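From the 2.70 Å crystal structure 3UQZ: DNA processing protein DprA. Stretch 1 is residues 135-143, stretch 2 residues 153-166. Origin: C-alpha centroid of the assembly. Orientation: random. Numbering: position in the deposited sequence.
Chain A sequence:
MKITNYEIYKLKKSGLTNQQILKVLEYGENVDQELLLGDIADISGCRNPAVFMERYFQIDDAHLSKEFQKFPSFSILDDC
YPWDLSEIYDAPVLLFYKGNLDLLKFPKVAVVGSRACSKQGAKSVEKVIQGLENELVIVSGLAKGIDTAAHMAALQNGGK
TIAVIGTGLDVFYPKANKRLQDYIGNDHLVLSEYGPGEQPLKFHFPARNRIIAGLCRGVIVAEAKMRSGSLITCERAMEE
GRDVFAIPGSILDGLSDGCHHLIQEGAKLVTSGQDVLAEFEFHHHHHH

Stretch 1 (135-143) ELVIVSGLA
Stretch 2 (153-166) AALQNGGKTIAVIG

Neighbouring strands of a parallel β-sheet illustrate how a staggered backbone ladder sets which side chains share a face, and DprA offers a compact example. Strand 137-140 and the strand that starts at Thr161 run in the same direction, their axes inclined by 14° and approaching to 4.6 Å, with extended backbones (Val139 at phi/psi -101/123, Ile162 at -118/129). The register pairs Ile138 with Thr161, Val139 with Ile162 and Ser140 with Ala163. The helix that enters from before Ala153 gives way to the second strand through a Schellman motif: Gly158, at 89/26, adopts a positive phi suited to glycine, and Gly159 N bonds back to Ala154 O at 2.9 Å.

In parallel pairing, alternate residues of one strand bond to residues flanking their partner. Thus Ile138 N donates to Lys160 O (3.1 Å) and Ile162 N to Ile138 O (2.9 Å); two residues on, Ser140 N donates to Ile162 O (3.0 Å) and Val164 N to Ser140 O (3.0 Å). CA-H...O contacts supplement this ladder, among them Ala163 CA to Ser140 O at 3.2 Å. Thr161 OG1, on a t rotamer, also donates to Ile138 O at 2.7 Å, although its position is less certain. Just before the strands, a water bridges the backbones, donating to Leu136 O (2.8 Å) and accepting from Lys160 N (2.9 Å).

Apolar contacts follow the alternation. Val139 (t) and Ile162 (m, t) share one face, with Val139 CG2 4.1 Å from Ile162 CB; Val137 (t) brings CG1 to 3.8 Å from Ile162 CG1. Ile138 and Thr161 lie on the other face with Ser140 and Ala163. There Ile138 (m, m) sets CG1 3.7 Å from Ala154 CB, bringing one helical residue, Ala154, against the strand. Beyond the ladder, Leu142, at phi/psi 62/12 with chi1 -132° and chi2 24°, places CD2 3.6 Å from Ala163 CB and 4.0 Å from Ile165 CG2.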

# COMPACT_ATOMS: atom_id res chain seq x y z
N GLU A 135 -15.08 -11.77 15.49
CA GLU A 135 -14.58 -13.09 15.11
C GLU A 135 -13.21 -13.38 15.74
O GLU A 135 -12.82 -14.55 15.85
CB GLU A 135 -14.45 -13.19 13.58
CG GLU A 135 -15.75 -13.53 12.87
CD GLU A 135 -15.73 -14.93 12.29
OE1 GLU A 135 -15.07 -15.14 11.24
OE2 GLU A 135 -16.37 -15.83 12.89
N LEU A 136 -12.45 -12.33 16.11
CA LEU A 136 -11.09 -12.46 16.66
C LEU A 136 -10.92 -11.74 17.98
O LEU A 136 -11.49 -10.68 18.19
CB LEU A 136 -10.05 -11.92 15.66
CG LEU A 136 -10.03 -12.54 14.26
CD1 LEU A 136 -9.30 -11.65 13.27
CD2 LEU A 136 -9.46 -13.92 14.30
N VAL A 137 -10.07 -12.29 18.84
CA VAL A 137 -9.69 -11.69 20.12
C VAL A 137 -8.60 -10.66 19.78
O VAL A 137 -7.62 -10.98 19.08
CB VAL A 137 -9.18 -12.75 21.15
CG1 VAL A 137 -8.66 -12.08 22.42
CG2 VAL A 137 -10.27 -13.74 21.48
N ILE A 138 -8.78 -9.42 20.25
CA ILE A 138 -7.84 -8.33 19.99
C ILE A 138 -6.71 -8.37 21.02
O ILE A 138 -6.94 -8.12 22.22
CB ILE A 138 -8.55 -6.95 19.91
CG1 ILE A 138 -9.72 -6.92 18.86
CG2 ILE A 138 -7.57 -5.78 19.73
CD1 ILE A 138 -9.44 -7.42 17.45
N VAL A 139 -5.50 -8.71 20.55
CA VAL A 139 -4.33 -8.77 21.42
C VAL A 139 -3.50 -7.51 21.23
O VAL A 139 -3.11 -7.19 20.10
CB VAL A 139 -3.50 -10.06 21.23
CG1 VAL A 139 -2.37 -10.13 22.27
CG2 VAL A 139 -4.38 -11.30 21.32
N SER A 140 -3.25 -6.76 22.32
CA SER A 140 -2.45 -5.54 22.29
C SER A 140 -1.74 -5.31 23.63
O SER A 140 -1.94 -6.09 24.55
CB SER A 140 -3.28 -4.34 21.86
OG SER A 140 -2.44 -3.35 21.30
N GLY A 141 -0.92 -4.27 23.73
CA GLY A 141 -0.09 -4.01 24.90
C GLY A 141 -0.43 -2.90 25.86
O GLY A 141 0.41 -2.51 26.67
N LEU A 142 -1.66 -2.39 25.81
CA LEU A 142 -2.15 -1.35 26.73
C LEU A 142 -1.42 0.00 26.69
O LEU A 142 -1.64 0.85 27.56
CB LEU A 142 -2.21 -1.92 28.16
CG LEU A 142 -3.46 -1.74 29.01
CD1 LEU A 142 -4.72 -1.52 28.19
CD2 LEU A 142 -3.63 -2.92 29.90
N ALA A 143 -0.56 0.23 25.68
CA ALA A 143 0.17 1.49 25.49
C ALA A 143 -0.81 2.58 25.06
O ALA A 143 -1.90 2.28 24.56
CB ALA A 143 1.23 1.31 24.42
N ALA A 153 -12.05 -0.40 21.12
CA ALA A 153 -12.86 -0.81 19.98
C ALA A 153 -13.40 -2.24 20.14
O ALA A 153 -14.54 -2.51 19.76
CB ALA A 153 -12.06 -0.68 18.70
N ALA A 154 -12.59 -3.14 20.72
CA ALA A 154 -12.96 -4.52 21.01
C ALA A 154 -14.08 -4.51 22.04
O ALA A 154 -15.12 -5.15 21.83
CB ALA A 154 -11.76 -5.30 21.53
N LEU A 155 -13.91 -3.73 23.11
CA LEU A 155 -14.85 -3.59 24.23
C LEU A 155 -16.20 -3.04 23.81
O LEU A 155 -17.23 -3.62 24.14
CB LEU A 155 -14.24 -2.76 25.37
CG LEU A 155 -12.99 -3.34 26.03
CD1 LEU A 155 -12.47 -2.42 27.10
CD2 LEU A 155 -13.24 -4.69 26.61
N GLN A 156 -16.18 -1.96 23.02
CA GLN A 156 -17.38 -1.33 22.50
C GLN A 156 -18.20 -2.23 21.58
O GLN A 156 -19.43 -2.21 21.64
CB GLN A 156 -17.07 -0.00 21.83
CG GLN A 156 -17.84 1.12 22.51
CD GLN A 156 -18.40 2.15 21.55
OE1 GLN A 156 -17.69 2.68 20.69
NE2 GLN A 156 -19.68 2.49 21.70
N ASN A 157 -17.53 -3.05 20.76
CA ASN A 157 -18.23 -3.93 19.84
C ASN A 157 -18.90 -5.13 20.55
O ASN A 157 -19.75 -5.79 19.97
CB ASN A 157 -17.29 -4.39 18.72
CG ASN A 157 -17.89 -4.24 17.34
OD1 ASN A 157 -18.37 -3.17 16.94
ND2 ASN A 157 -17.86 -5.33 16.56
N GLY A 158 -18.52 -5.36 21.80
CA GLY A 158 -18.98 -6.48 22.60
C GLY A 158 -18.09 -7.69 22.40
O GLY A 158 -18.53 -8.84 22.57
N GLY A 159 -16.83 -7.43 22.04
CA GLY A 159 -15.81 -8.45 21.79
C GLY A 159 -14.85 -8.67 22.94
O GLY A 159 -15.02 -8.12 24.03
N LYS A 160 -13.82 -9.48 22.70
CA LYS A 160 -12.85 -9.84 23.73
C LYS A 160 -11.47 -9.28 23.45
O LYS A 160 -11.08 -9.18 22.29
CB LYS A 160 -12.80 -11.37 23.92
CG LYS A 160 -14.14 -12.04 24.28
CD LYS A 160 -14.87 -11.51 25.55
CE LYS A 160 -14.22 -11.87 26.86
NZ LYS A 160 -14.96 -11.30 28.02
N THR A 161 -10.73 -8.93 24.52
CA THR A 161 -9.36 -8.40 24.41
C THR A 161 -8.34 -9.03 25.40
O THR A 161 -8.69 -9.34 26.54
CB THR A 161 -9.34 -6.85 24.43
OG1 THR A 161 -8.08 -6.41 23.93
CG2 THR A 161 -9.57 -6.26 25.80
N ILE A 162 -7.08 -9.19 24.94
CA ILE A 162 -5.96 -9.65 25.77
C ILE A 162 -4.92 -8.54 25.80
O ILE A 162 -4.54 -8.04 24.74
CB ILE A 162 -5.32 -11.00 25.31
CG1 ILE A 162 -6.32 -12.17 25.35
CG2 ILE A 162 -4.05 -11.34 26.14
CD1 ILE A 162 -5.86 -13.43 24.64
N ALA A 163 -4.47 -8.14 27.00
CA ALA A 163 -3.40 -7.15 27.18
C ALA A 163 -2.12 -7.84 27.66
O ALA A 163 -2.17 -8.68 28.56
CB ALA A 163 -3.81 -6.08 28.16
N VAL A 164 -0.98 -7.51 27.03
CA VAL A 164 0.35 -8.04 27.41
C VAL A 164 1.12 -6.81 27.94
O VAL A 164 1.35 -5.86 27.19
CB VAL A 164 1.06 -8.78 26.24
CG1 VAL A 164 2.36 -9.45 26.70
CG2 VAL A 164 0.14 -9.82 25.61
N ILE A 165 1.39 -6.76 29.24
CA ILE A 165 2.04 -5.60 29.85
C ILE A 165 3.56 -5.72 30.03
O ILE A 165 4.12 -6.82 29.90
CB ILE A 165 1.30 -5.15 31.15
CG1 ILE A 165 1.24 -6.29 32.20
CG2 ILE A 165 -0.09 -4.59 30.81
CD1 ILE A 165 0.77 -5.88 33.60
N GLY A 166 4.20 -4.58 30.29
CA GLY A 166 5.64 -4.48 30.54
C GLY A 166 5.99 -4.14 31.98
O GLY A 166 7.07 -3.61 32.25
O HOH W 1 -13.26 -9.29 19.89